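Local coordinates for protein nidogen (Mus musculus, PDB 1NPE) that probably links laminin and collagen IV networks in basement membranes, apparently docking onto laminin through its six-bladed YWTD propeller, at residues G126-Y137 / N170-L181; Y210-G218 / L253-S261. One frame throughout, in Å; residues are numbered along the deposited sequence.

Overall arrangement
Both contacts lie between neighbouring blades of a six-bladed beta-propeller and involve four successive inner strands around its central axis: 124-130 and 169-175 in contact 1, then 211-217 and 256-259 in contact 2. Their centres are 13 Å apart, and they meet along the 170-175 and 211-218 strands. There N170 ND2 probably donates to P211 O at 3.1 Å, and T173 OG1 and S216 OG, also 3.1 Å apart, form a probable hydrogen bond. The cadmium ions are remote: the side chain of N170 lies about 11 Å, and that of L253 about 13 Å, from one. N170, Y210 and Y254 touch another protein chain, so both contacts border that interface.

Contact 1. Residues G126-Y137 / N170-L181; sequences GIVTDPVRGNLY and NGLTFDAFSSQL
V128 and Y137 on one blade of the beta-propeller interlock with L172, F174 and L181 on the next. The two inner strands, 126-130 and 170-175, run nearly parallel, their axes approaching to 5.4 Å, and side chains rather than a shared sheet join them. Aliphatic contacts lie toward the G126 end. V128 divides its two methyls: CG2 makes the apolar contact, resting on L172 CG at 3.9 Å, while CG1 packs against the backbone, 3.2 Å from L172 O. The methyls of L172 likewise part company, CD2 lying over the backbone between G126 and I127 and CD1 reaching the CB of Y137. Here G126, without a side chain, brings its CA within 4.2 Å of G171 CA. The aromatic contacts involve Y137, F174 and L181. L181 places CD1 over one face of the Y137 ring and brings CD2 to 3.6 Å from Y137 CD2. The rings of Y137 and F174 are nearly parallel, with planes at 13°, but slid far apart, their centroids separated by 5.1 Å; Y137 CE1 lies above the rim of the F174 face. With chi1 at -173°, F174 swings its ring beside its own carbonyl carbon, toward Y137. Polar groups close the end near the turns. The hairpin turn carries a G1 beta bulge, G134 and N135 sharing D130 as their opposite residue. The curled chain of R133 folds back to make a salt bridge, NH1 to D130 OD1 at 2.8 Å; OD1 offers its syn lone pair and lies close to the guanidinium plane. This bond would help hold the carboxylate beside F174, whose ring plane is tilted 36° from it. The same R133 NH1 touches A176 CB, and D130 OD2 comes obliquely to within 3.1 Å of F174 CE2.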
ATOM      1  N   GLY A 126       3.898   5.643  -0.938  1.00 11.60           N
ATOM      2  CA  GLY A 126       3.641   7.061  -1.095  1.00 10.85           C
ATOM      3  C   GLY A 126       4.350   7.644  -2.302  1.00 10.76           C
ATOM      4  O   GLY A 126       5.472   7.259  -2.618  1.00 10.70           O
ATOM      5  N   ILE A 127       3.678   8.549  -3.001  1.00 10.92           N
ATOM      6  CA  ILE A 127       4.265   9.208  -4.165  1.00 11.56           C
ATOM      7  C   ILE A 127       3.592  10.559  -4.422  1.00 12.02           C
ATOM      8  O   ILE A 127       2.371  10.686  -4.342  1.00 11.90           O
ATOM      9  CB  ILE A 127       4.218   8.320  -5.436  1.00 11.10           C
ATOM     10  CG1 ILE A 127       5.008   8.987  -6.566  1.00 12.15           C
ATOM     11  CG2 ILE A 127       2.786   8.088  -5.882  1.00  9.99           C
ATOM     12  CD1 ILE A 127       5.129   8.135  -7.817  1.00 14.39           C
ATOM     13  N   VAL A 128       4.407  11.578  -4.659  1.00 13.38           N
ATOM     14  CA  VAL A 128       3.908  12.929  -4.916  1.00 15.12           C
ATOM     15  C   VAL A 128       4.726  13.618  -5.999  1.00 16.21           C
ATOM     16  O   VAL A 128       5.869  13.238  -6.271  1.00 16.86           O
ATOM     17  CB  VAL A 128       3.972  13.827  -3.648  1.00 14.53           C
ATOM     18  CG1 VAL A 128       2.977  13.352  -2.601  1.00 14.35           C
ATOM     19  CG2 VAL A 128       5.390  13.840  -3.072  1.00 11.04           C
ATOM     20  N   THR A 129       4.137  14.649  -6.592  1.00 17.64           N
ATOM     21  CA  THR A 129       4.797  15.428  -7.627  1.00 19.51           C
ATOM     22  C   THR A 129       4.893  16.888  -7.212  1.00 21.15           C
ATOM     23  O   THR A 129       4.219  17.335  -6.286  1.00 22.49           O
ATOM     24  CB  THR A 129       3.996  15.446  -8.941  1.00 18.97           C
ATOM     25  OG1 THR A 129       2.641  15.812  -8.661  1.00 20.46           O
ATOM     26  CG2 THR A 129       4.054  14.117  -9.662  1.00 17.18           C
ATOM     27  N   ASP A 130       5.737  17.613  -7.937  1.00 22.20           N
ATOM     28  CA  ASP A 130       5.939  19.053  -7.785  1.00 22.56           C
ATOM     29  C   ASP A 130       6.066  19.450  -9.256  1.00 20.65           C
ATOM     30  O   ASP A 130       7.157  19.709  -9.752  1.00 20.41           O
ATOM     31  CB  ASP A 130       7.235  19.362  -7.025  1.00 23.26           C
ATOM     32  CG  ASP A 130       7.465  20.865  -6.840  1.00 25.08           C
ATOM     33  OD1 ASP A 130       6.518  21.663  -7.020  1.00 23.40           O
ATOM     34  OD2 ASP A 130       8.600  21.247  -6.503  1.00 24.86           O
ATOM     35  N   PRO A 131       4.939  19.438  -9.985  1.00 20.75           N
ATOM     36  CA  PRO A 131       4.875  19.772 -11.410  1.00 23.16           C
ATOM     37  C   PRO A 131       5.606  21.017 -11.867  1.00 24.77           C
ATOM     38  O   PRO A 131       6.226  21.006 -12.931  1.00 26.04           O
ATOM     39  CB  PRO A 131       3.377  19.862 -11.669  1.00 23.38           C
ATOM     40  CG  PRO A 131       2.825  18.831 -10.706  1.00 22.99           C
ATOM     41  CD  PRO A 131       3.589  19.171  -9.457  1.00 20.49           C
ATOM     42  N   VAL A 132       5.566  22.077 -11.068  1.00 25.96           N
ATOM     43  CA  VAL A 132       6.233  23.315 -11.453  1.00 27.77           C
ATOM     44  C   VAL A 132       7.762  23.173 -11.551  1.00 27.50           C
ATOM     45  O   VAL A 132       8.370  23.701 -12.487  1.00 26.24           O
ATOM     46  CB  VAL A 132       5.829  24.501 -10.531  1.00 30.06           C
ATOM     47  CG1 VAL A 132       6.391  25.808 -11.074  1.00 29.94           C
ATOM     48  CG2 VAL A 132       4.300  24.604 -10.435  1.00 28.80           C
ATOM     49  N   ARG A 133       8.373  22.436 -10.621  1.00 26.94           N
ATOM     50  CA  ARG A 133       9.829  22.239 -10.644  1.00 26.36           C
ATOM     51  C   ARG A 133      10.271  20.929 -11.315  1.00 24.96           C
ATOM     52  O   ARG A 133      11.476  20.651 -11.421  1.00 22.11           O
ATOM     53  CB  ARG A 133      10.433  22.333  -9.233  1.00 30.38           C
ATOM     54  CG  ARG A 133      10.470  23.745  -8.634  1.00 33.69           C
ATOM     55  CD  ARG A 133       9.357  23.961  -7.615  1.00 38.03           C
ATOM     56  NE  ARG A 133       8.668  25.237  -7.807  1.00 45.22           N
ATOM     57  CZ  ARG A 133       7.366  25.434  -7.595  1.00 46.20           C
ATOM     58  NH1 ARG A 133       6.591  24.438  -7.178  1.00 46.08           N
ATOM     59  NH2 ARG A 133       6.834  26.633  -7.812  1.00 46.62           N
ATOM     60  N   GLY A 134       9.293  20.125 -11.742  1.00 22.63           N
ATOM     61  CA  GLY A 134       9.577  18.865 -12.415  1.00 20.41           C
ATOM     62  C   GLY A 134      10.158  17.735 -11.581  1.00 19.27           C
ATOM     63  O   GLY A 134      10.923  16.910 -12.091  1.00 17.30           O
ATOM     64  N   ASN A 135       9.773  17.661 -10.313  1.00 18.61           N
ATOM     65  CA  ASN A 135      10.282  16.605  -9.439  1.00 18.15           C
ATOM     66  C   ASN A 135       9.258  15.588  -8.935  1.00 16.76           C
ATOM     67  O   ASN A 135       8.103  15.919  -8.662  1.00 17.19           O
ATOM     68  CB  ASN A 135      11.041  17.215  -8.271  1.00 17.82           C
ATOM     69  CG  ASN A 135      12.333  17.863  -8.705  1.00 20.00           C
ATOM     70  OD1 ASN A 135      13.159  17.246  -9.389  1.00 21.37           O
ATOM     71  ND2 ASN A 135      12.518  19.115  -8.315  1.00 20.46           N
ATOM     72  N   LEU A 136       9.725  14.351  -8.787  1.00 16.40           N
ATOM     73  CA  LEU A 136       8.925  13.226  -8.320  1.00 14.66           C
ATOM     74  C   LEU A 136       9.556  12.692  -7.035  1.00 14.94           C
ATOM     75  O   LEU A 136      10.781  12.590  -6.941  1.00 16.08           O
ATOM     76  CB  LEU A 136       8.930  12.129  -9.391  1.00 13.95           C
ATOM     77  CG  LEU A 136       8.043  10.897  -9.214  1.00 15.65           C
ATOM     78  CD1 LEU A 136       6.572  11.301  -9.134  1.00 15.12           C
ATOM     79  CD2 LEU A 136       8.260   9.957 -10.377  1.00 15.96           C
ATOM     80  N   TYR A 137       8.721  12.345  -6.055  1.00 14.23           N
ATOM     81  CA  TYR A 137       9.189  11.818  -4.769  1.00 12.96           C
ATOM     82  C   TYR A 137       8.350  10.607  -4.338  1.00 12.51           C
ATOM     83  O   TYR A 137       7.130  10.596  -4.506  1.00 11.11           O
ATOM     84  CB  TYR A 137       9.073  12.891  -3.673  1.00 13.01           C
ATOM     85  CG  TYR A 137       9.726  14.226  -3.993  1.00 14.65           C
ATOM     86  CD1 TYR A 137       8.992  15.264  -4.571  1.00 14.12           C
ATOM     87  CD2 TYR A 137      11.070  14.459  -3.693  1.00 14.32           C
ATOM     88  CE1 TYR A 137       9.581  16.500  -4.840  1.00 15.12           C
ATOM     89  CE2 TYR A 137      11.666  15.684  -3.958  1.00 15.69           C
ATOM     90  CZ  TYR A 137      10.917  16.701  -4.533  1.00 17.49           C
ATOM     91  OH  TYR A 137      11.514  17.913  -4.809  1.00 18.61           O
ATOM     92  N   ASN A 170       5.269   5.324   5.125  1.00 11.35           N
ATOM     93  CA  ASN A 170       4.068   5.010   4.366  1.00 11.38           C
ATOM     94  C   ASN A 170       3.558   6.063   3.393  1.00  9.99           C
ATOM     95  O   ASN A 170       3.012   5.731   2.351  1.00 11.35           O
ATOM     96  CB  ASN A 170       2.955   4.572   5.315  1.00 11.25           C
ATOM     97  CG  ASN A 170       3.190   3.179   5.875  1.00 13.24           C
ATOM     98  OD1 ASN A 170       3.743   2.305   5.195  1.00 14.18           O
ATOM     99  ND2 ASN A 170       2.763   2.959   7.111  1.00 10.96           N
ATOM    100  N   GLY A 171       3.708   7.329   3.745  1.00 11.23           N
ATOM    101  CA  GLY A 171       3.252   8.379   2.864  1.00  9.99           C
ATOM    102  C   GLY A 171       4.122   9.611   2.962  1.00 10.45           C
ATOM    103  O   GLY A 171       4.859   9.790   3.933  1.00 11.46           O
ATOM    104  N   LEU A 172       4.107  10.422   1.915  1.00 11.14           N
ATOM    105  CA  LEU A 172       4.875  11.658   1.933  1.00 12.29           C
ATOM    106  C   LEU A 172       4.114  12.771   1.237  1.00 11.40           C
ATOM    107  O   LEU A 172       3.123  12.532   0.538  1.00 12.23           O
ATOM    108  CB  LEU A 172       6.277  11.474   1.346  1.00 11.60           C
ATOM    109  CG  LEU A 172       6.539  11.497  -0.155  1.00 11.84           C
ATOM    110  CD1 LEU A 172       7.974  11.075  -0.364  1.00 10.37           C
ATOM    111  CD2 LEU A 172       5.595  10.561  -0.891  1.00 13.24           C
ATOM    112  N   THR A 173       4.562  13.995   1.441  1.00  9.99           N
ATOM    113  CA  THR A 173       3.880  15.121   0.835  1.00 13.41           C
ATOM    114  C   THR A 173       4.881  16.236   0.594  1.00 14.00           C
ATOM    115  O   THR A 173       5.908  16.306   1.267  1.00 16.53           O
ATOM    116  CB  THR A 173       2.695  15.592   1.737  1.00 11.94           C
ATOM    117  OG1 THR A 173       1.946  16.605   1.058  1.00 15.57           O
ATOM    118  CG2 THR A 173       3.191  16.117   3.085  1.00  9.99           C
ATOM    119  N   PHE A 174       4.620  17.065  -0.404  1.00 14.48           N
ATOM    120  CA  PHE A 174       5.529  18.156  -0.715  1.00 18.37           C
ATOM    121  C   PHE A 174       4.825  19.499  -0.736  1.00 20.53           C
ATOM    122  O   PHE A 174       3.779  19.646  -1.364  1.00 22.17           O
ATOM    123  CB  PHE A 174       6.220  17.921  -2.062  1.00 17.49           C
ATOM    124  CG  PHE A 174       7.307  18.920  -2.369  1.00 19.45           C
ATOM    125  CD1 PHE A 174       8.592  18.743  -1.866  1.00 19.30           C
ATOM    126  CD2 PHE A 174       7.047  20.035  -3.161  1.00 18.70           C
ATOM    127  CE1 PHE A 174       9.605  19.665  -2.147  1.00 20.46           C
ATOM    128  CE2 PHE A 174       8.050  20.958  -3.446  1.00 20.06           C
ATOM    129  CZ  PHE A 174       9.332  20.773  -2.940  1.00 18.67           C
ATOM    130  N   ASP A 175       5.409  20.471  -0.043  1.00 24.82           N
ATOM    131  CA  ASP A 175       4.862  21.822   0.014  1.00 28.86           C
ATOM    132  C   ASP A 175       5.797  22.742  -0.764  1.00 31.33           C
ATOM    133  O   ASP A 175       6.909  23.038  -0.318  1.00 30.79           O
ATOM    134  CB  ASP A 175       4.736  22.290   1.465  1.00 30.32           C
ATOM    135  CG  ASP A 175       3.987  23.600   1.585  1.00 31.68           C
ATOM    136  OD1 ASP A 175       4.639  24.662   1.667  1.00 31.92           O
ATOM    137  OD2 ASP A 175       2.740  23.565   1.586  1.00 35.52           O
ATOM    138  N   ALA A 176       5.326  23.183  -1.928  1.00 35.32           N
ATOM    139  CA  ALA A 176       6.086  24.046  -2.836  1.00 37.80           C
ATOM    140  C   ALA A 176       6.644  25.349  -2.259  1.00 39.81           C
ATOM    141  O   ALA A 176       7.787  25.717  -2.560  1.00 40.71           O
ATOM    142  CB  ALA A 176       5.265  24.335  -4.085  1.00 37.56           C
ATOM    143  N   PHE A 177       5.859  26.042  -1.434  1.00 40.43           N
ATOM    144  CA  PHE A 177       6.331  27.303  -0.864  1.00 42.03           C
ATOM    145  C   PHE A 177       7.524  27.128   0.061  1.00 41.34           C
ATOM    146  O   PHE A 177       8.554  27.786  -0.112  1.00 43.37           O
ATOM    147  CB  PHE A 177       5.220  28.045  -0.110  1.00 43.70           C
ATOM    148  CG  PHE A 177       5.622  29.435   0.340  1.00 45.62           C
ATOM    149  CD1 PHE A 177       5.638  30.500  -0.568  1.00 45.84           C
ATOM    150  CD2 PHE A 177       6.005  29.675   1.660  1.00 46.35           C
ATOM    151  CE1 PHE A 177       6.031  31.779  -0.169  1.00 45.77           C
ATOM    152  CE2 PHE A 177       6.402  30.956   2.073  1.00 46.56           C
ATOM    153  CZ  PHE A 177       6.413  32.008   1.154  1.00 46.51           C
ATOM    154  N   SER A 178       7.368  26.268   1.061  1.00 39.06           N
ATOM    155  CA  SER A 178       8.436  26.025   2.015  1.00 37.21           C
ATOM    156  C   SER A 178       9.516  25.064   1.510  1.00 35.66           C
ATOM    157  O   SER A 178      10.512  24.838   2.206  1.00 35.24           O
ATOM    158  CB  SER A 178       7.851  25.535   3.349  1.00 38.23           C
ATOM    159  OG  SER A 178       6.952  24.453   3.166  1.00 39.13           O
ATOM    160  N   SER A 179       9.359  24.560   0.281  1.00 33.03           N
ATOM    161  CA  SER A 179      10.307  23.598  -0.299  1.00 31.67           C
ATOM    162  C   SER A 179      10.565  22.501   0.737  1.00 30.07           C
ATOM    163  O   SER A 179      11.710  22.145   1.036  1.00 28.27           O
ATOM    164  CB  SER A 179      11.618  24.282  -0.704  1.00 32.17           C
ATOM    165  OG  SER A 179      11.481  24.955  -1.944  1.00 34.18           O
ATOM    166  N   GLN A 180       9.468  21.981   1.283  1.00 27.36           N
ATOM    167  CA  GLN A 180       9.526  20.975   2.322  1.00 23.82           C
ATOM    168  C   GLN A 180       8.868  19.655   1.938  1.00 20.62           C
ATOM    169  O   GLN A 180       7.703  19.608   1.526  1.00 16.70           O
ATOM    170  CB  GLN A 180       8.860  21.537   3.583  1.00 27.93           C
ATOM    171  CG  GLN A 180       9.514  21.156   4.901  1.00 34.47           C
ATOM    172  CD  GLN A 180      10.851  21.846   5.139  1.00 37.24           C
ATOM    173  OE1 GLN A 180      11.530  21.571   6.131  1.00 41.36           O
ATOM    174  NE2 GLN A 180      11.235  22.743   4.234  1.00 38.72           N
ATOM    175  N   LEU A 181       9.647  18.586   2.053  1.00 17.98           N
ATOM    176  CA  LEU A 181       9.164  17.244   1.784  1.00 15.95           C
ATOM    177  C   LEU A 181       8.990  16.573   3.148  1.00 15.17           C
ATOM    178  O   LEU A 181       9.938  16.441   3.915  1.00 14.18           O
ATOM    179  CB  LEU A 181      10.168  16.458   0.938  1.00 12.63           C
ATOM    180  CG  LEU A 181       9.787  15.011   0.607  1.00 12.34           C
ATOM    181  CD1 LEU A 181       8.548  14.988  -0.275  1.00 12.86           C
ATOM    182  CD2 LEU A 181      10.940  14.293  -0.081  1.00 14.48           C
TER

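Contact 2. Residues Y210-G218 / L253-S261; sequences YPFAVTSYG and LYGITIALS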
ATOM      1  N   TYR A 210       0.244   5.200  14.170  1.00 20.43           N
ATOM      2  CA  TYR A 210       0.395   4.329  13.010  1.00 18.65           C
ATOM      3  C   TYR A 210      -0.106   5.023  11.763  1.00 16.39           C
ATOM      4  O   TYR A 210      -1.150   4.672  11.209  1.00 16.63           O
ATOM      5  CB  TYR A 210      -0.326   2.981  13.189  1.00 19.07           C
ATOM      6  CG  TYR A 210       0.323   1.886  12.363  1.00 18.88           C
ATOM      7  CD1 TYR A 210       1.231   0.998  12.942  1.00 17.48           C
ATOM      8  CD2 TYR A 210       0.104   1.796  10.988  1.00 17.75           C
ATOM      9  CE1 TYR A 210       1.912   0.055  12.172  1.00 19.37           C
ATOM     10  CE2 TYR A 210       0.779   0.857  10.210  1.00 18.74           C
ATOM     11  CZ  TYR A 210       1.682  -0.003  10.807  1.00 17.92           C
ATOM     12  OH  TYR A 210       2.379  -0.894  10.042  1.00 18.93           O
ATOM     13  N   PRO A 211       0.658   6.014  11.288  1.00 15.35           N
ATOM     14  CA  PRO A 211       0.336   6.802  10.099  1.00 14.00           C
ATOM     15  C   PRO A 211       0.373   5.960   8.837  1.00 13.86           C
ATOM     16  O   PRO A 211       1.257   5.118   8.679  1.00 13.37           O
ATOM     17  CB  PRO A 211       1.475   7.823  10.040  1.00 13.59           C
ATOM     18  CG  PRO A 211       2.100   7.794  11.367  1.00 15.00           C
ATOM     19  CD  PRO A 211       1.978   6.384  11.817  1.00 16.29           C
ATOM     20  N   PHE A 212      -0.576   6.205   7.941  1.00 13.07           N
ATOM     21  CA  PHE A 212      -0.610   5.508   6.666  1.00 13.08           C
ATOM     22  C   PHE A 212      -0.363   6.461   5.497  1.00 13.60           C
ATOM     23  O   PHE A 212       0.421   6.158   4.599  1.00 13.35           O
ATOM     24  CB  PHE A 212      -1.936   4.785   6.435  1.00 13.31           C
ATOM     25  CG  PHE A 212      -2.015   4.142   5.087  1.00 15.61           C
ATOM     26  CD1 PHE A 212      -1.409   2.908   4.861  1.00 13.55           C
ATOM     27  CD2 PHE A 212      -2.603   4.810   4.009  1.00 14.78           C
ATOM     28  CE1 PHE A 212      -1.378   2.352   3.587  1.00 14.11           C
ATOM     29  CE2 PHE A 212      -2.577   4.262   2.737  1.00 15.25           C
ATOM     30  CZ  PHE A 212      -1.960   3.030   2.523  1.00 14.00           C
ATOM     31  N   ALA A 213      -1.104   7.567   5.461  1.00 12.67           N
ATOM     32  CA  ALA A 213      -0.956   8.537   4.388  1.00 12.68           C
ATOM     33  C   ALA A 213      -0.940   9.944   4.948  1.00 13.73           C
ATOM     34  O   ALA A 213      -1.387  10.185   6.072  1.00 13.12           O
ATOM     35  CB  ALA A 213      -2.078   8.390   3.376  1.00 12.41           C
ATOM     36  N   VAL A 214      -0.451  10.879   4.145  1.00 12.98           N
ATOM     37  CA  VAL A 214      -0.372  12.255   4.583  1.00 13.58           C
ATOM     38  C   VAL A 214      -0.471  13.195   3.400  1.00 15.85           C
ATOM     39  O   VAL A 214      -0.155  12.828   2.263  1.00 18.26           O
ATOM     40  CB  VAL A 214       0.955  12.521   5.321  1.00 11.93           C
ATOM     41  CG1 VAL A 214       2.136  12.441   4.345  1.00  9.99           C
ATOM     42  CG2 VAL A 214       0.915  13.858   6.034  1.00  9.99           C
ATOM     43  N   THR A 215      -0.961  14.394   3.680  1.00 16.11           N
ATOM     44  CA  THR A 215      -1.091  15.443   2.686  1.00 19.21           C
ATOM     45  C   THR A 215      -0.875  16.743   3.451  1.00 21.19           C
ATOM     46  O   THR A 215      -0.915  16.762   4.687  1.00 21.05           O
ATOM     47  CB  THR A 215      -2.481  15.431   1.985  1.00 19.03           C
ATOM     48  OG1 THR A 215      -2.472  16.364   0.897  1.00 19.81           O
ATOM     49  CG2 THR A 215      -3.597  15.810   2.953  1.00 18.35           C
ATOM     50  N   SER A 216      -0.604  17.820   2.732  1.00 23.97           N
ATOM     51  CA  SER A 216      -0.369  19.086   3.400  1.00 27.04           C
ATOM     52  C   SER A 216      -1.159  20.255   2.843  1.00 29.21           C
ATOM     53  O   SER A 216      -1.607  20.242   1.695  1.00 27.92           O
ATOM     54  CB  SER A 216       1.130  19.420   3.407  1.00 26.74           C
ATOM     55  OG  SER A 216       1.656  19.546   2.094  1.00 29.42           O
ATOM     56  N   TYR A 217      -1.361  21.241   3.710  1.00 32.23           N
ATOM     57  CA  TYR A 217      -2.056  22.473   3.374  1.00 35.32           C
ATOM     58  C   TYR A 217      -1.367  23.570   4.180  1.00 37.26           C
ATOM     59  O   TYR A 217      -1.730  23.835   5.332  1.00 36.93           O
ATOM     60  CB  TYR A 217      -3.547  22.398   3.732  1.00 36.53           C
ATOM     61  CG  TYR A 217      -4.344  23.542   3.145  1.00 38.59           C
ATOM     62  CD1 TYR A 217      -4.257  23.842   1.785  1.00 38.88           C
ATOM     63  CD2 TYR A 217      -5.128  24.367   3.952  1.00 40.17           C
ATOM     64  CE1 TYR A 217      -4.918  24.935   1.242  1.00 39.36           C
ATOM     65  CE2 TYR A 217      -5.801  25.473   3.413  1.00 40.56           C
ATOM     66  CZ  TYR A 217      -5.684  25.749   2.055  1.00 39.47           C
ATOM     67  OH  TYR A 217      -6.306  26.853   1.508  1.00 41.26           O
ATOM     68  N   GLY A 218      -0.326  24.148   3.582  1.00 38.87           N
ATOM     69  CA  GLY A 218       0.434  25.205   4.227  1.00 40.81           C
ATOM     70  C   GLY A 218       1.345  24.697   5.330  1.00 42.13           C
ATOM     71  O   GLY A 218       2.246  23.883   5.093  1.00 43.40           O
ATOM     72  N   LEU A 253      -8.728   3.629   7.622  1.00 21.91           N
ATOM     73  CA  LEU A 253      -8.562   4.805   6.774  1.00 21.10           C
ATOM     74  C   LEU A 253      -7.333   4.616   5.886  1.00 20.06           C
ATOM     75  O   LEU A 253      -6.331   4.074   6.336  1.00 18.52           O
ATOM     76  CB  LEU A 253      -8.355   6.056   7.631  1.00 22.34           C
ATOM     77  CG  LEU A 253      -9.464   6.502   8.587  1.00 22.73           C
ATOM     78  CD1 LEU A 253      -9.113   7.874   9.114  1.00 24.78           C
ATOM     79  CD2 LEU A 253     -10.781   6.575   7.855  1.00 22.59           C
ATOM     80  N   TYR A 254      -7.397   5.080   4.640  1.00 18.06           N
ATOM     81  CA  TYR A 254      -6.259   4.948   3.743  1.00 18.00           C
ATOM     82  C   TYR A 254      -5.709   6.282   3.221  1.00 17.49           C
ATOM     83  O   TYR A 254      -5.326   7.141   4.013  1.00 18.35           O
ATOM     84  CB  TYR A 254      -6.582   3.966   2.610  1.00 18.39           C
ATOM     85  CG  TYR A 254      -6.859   2.571   3.134  1.00 21.66           C
ATOM     86  CD1 TYR A 254      -5.845   1.820   3.734  1.00 23.40           C
ATOM     87  CD2 TYR A 254      -8.146   2.026   3.093  1.00 22.50           C
ATOM     88  CE1 TYR A 254      -6.104   0.565   4.286  1.00 26.18           C
ATOM     89  CE2 TYR A 254      -8.415   0.769   3.643  1.00 25.56           C
ATOM     90  CZ  TYR A 254      -7.391   0.048   4.238  1.00 26.58           C
ATOM     91  OH  TYR A 254      -7.653  -1.168   4.826  1.00 30.06           O
ATOM     92  N   GLY A 255      -5.647   6.441   1.901  1.00 16.26           N
ATOM     93  CA  GLY A 255      -5.123   7.661   1.313  1.00 15.08           C
ATOM     94  C   GLY A 255      -5.852   8.931   1.704  1.00 16.06           C
ATOM     95  O   GLY A 255      -7.014   8.903   2.114  1.00 17.46           O
ATOM     96  N   ILE A 256      -5.167  10.053   1.542  1.00 15.77           N
ATOM     97  CA  ILE A 256      -5.721  11.354   1.877  1.00 17.10           C
ATOM     98  C   ILE A 256      -5.140  12.405   0.937  1.00 19.43           C
ATOM     99  O   ILE A 256      -3.953  12.373   0.607  1.00 22.61           O
ATOM    100  CB  ILE A 256      -5.418  11.718   3.356  1.00 14.87           C
ATOM    101  CG1 ILE A 256      -6.211  12.947   3.789  1.00 12.71           C
ATOM    102  CG2 ILE A 256      -3.933  11.936   3.561  1.00 13.46           C
ATOM    103  CD1 ILE A 256      -6.170  13.184   5.290  1.00 11.82           C
ATOM    104  N   THR A 257      -5.987  13.326   0.496  1.00 20.48           N
ATOM    105  CA  THR A 257      -5.564  14.381  -0.406  1.00 23.14           C
ATOM    106  C   THR A 257      -6.422  15.624  -0.189  1.00 24.57           C
ATOM    107  O   THR A 257      -7.489  15.558   0.426  1.00 25.99           O
ATOM    108  CB  THR A 257      -5.643  13.908  -1.881  1.00 21.94           C
ATOM    109  OG1 THR A 257      -5.050  14.890  -2.736  1.00 24.46           O
ATOM    110  CG2 THR A 257      -7.087  13.664  -2.305  1.00 21.26           C
ATOM    111  N   ILE A 258      -5.934  16.766  -0.657  1.00 26.54           N
ATOM    112  CA  ILE A 258      -6.670  18.011  -0.505  1.00 29.02           C
ATOM    113  C   ILE A 258      -7.165  18.557  -1.835  1.00 28.79           C
ATOM    114  O   ILE A 258      -6.396  18.710  -2.782  1.00 30.43           O
ATOM    115  CB  ILE A 258      -5.826  19.071   0.231  1.00 31.46           C
ATOM    116  CG1 ILE A 258      -5.632  18.637   1.679  1.00 33.35           C
ATOM    117  CG2 ILE A 258      -6.510  20.435   0.191  1.00 31.87           C
ATOM    118  CD1 ILE A 258      -4.928  19.638   2.532  1.00 36.80           C
ATOM    119  N   ALA A 259      -8.466  18.821  -1.900  1.00 28.09           N
ATOM    120  CA  ALA A 259      -9.088  19.361  -3.100  1.00 27.91           C
ATOM    121  C   ALA A 259      -9.012  20.880  -3.071  1.00 27.87           C
ATOM    122  O   ALA A 259      -9.809  21.533  -2.404  1.00 28.59           O
ATOM    123  CB  ALA A 259     -10.537  18.910  -3.192  1.00 26.64           C
ATOM    124  N   LEU A 260      -8.037  21.436  -3.777  1.00 29.40           N
ATOM    125  CA  LEU A 260      -7.856  22.884  -3.835  1.00 31.44           C
ATOM    126  C   LEU A 260      -8.839  23.522  -4.808  1.00 33.19           C
ATOM    127  O   LEU A 260      -9.212  22.909  -5.811  1.00 33.83           O
ATOM    128  CB  LEU A 260      -6.421  23.223  -4.243  1.00 29.75           C
ATOM    129  CG  LEU A 260      -5.330  22.844  -3.239  1.00 30.80           C
ATOM    130  CD1 LEU A 260      -3.957  23.060  -3.842  1.00 27.47           C
ATOM    131  CD2 LEU A 260      -5.498  23.653  -1.959  1.00 29.24           C
ATOM    132  N   SER A 261      -9.251  24.753  -4.506  1.00 35.59           N
ATOM    133  CA  SER A 261     -10.199  25.491  -5.346  1.00 37.84           C
ATOM    134  C   SER A 261      -9.557  25.994  -6.631  1.00 38.40           C
ATOM    135  O   SER A 261     -10.252  26.376  -7.575  1.00 40.65           O
ATOM    136  CB  SER A 261     -10.809  26.665  -4.569  1.00 38.58           C
ATOM    137  OG  SER A 261      -9.805  27.501  -4.016  1.00 39.98           O
TER
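I258 and Y217 meet where the packing is tightest: the CD1 of buried I258 presses on Y217 CB at 3.3 Å and also touches the backbone oxygen of S216. Beside them T215 bridges two isoleucines with one methyl, its CG2 lying 3.7 Å from I258 CG1 and 3.9 Å from I256 CG2. The OG1 of T215 stands anti to the backbone N (chi1 -172°), which places CG2 between the two isoleucines. I256 CG2 packs on the backbone from A213 to V214, and A213 CB sits 3.5 Å from Y254 O. These strands belong to adjoining propeller blades, and 256-259 is the C-terminal strand that completes the blade begun by strand 2-8, the ring closure by which a propeller joins its two chain ends. At the far end, also buried, the Y254 ring turns its edge to the F212 face in a T-shaped pair, planes at 82° and centroids 5.6 Å apart, while the W226 ring meets F212 nearly parallel and an acidic side chain of another protein chain packs on Y254. The solvent side is the partly exposed pair Y217 and L260, a smaller contact: L260 CD2 approaches the ring obliquely, 3.5 Å from Y217 CE1, and the Y217 hydroxyl is hydrogen-bonded to R19 NH2.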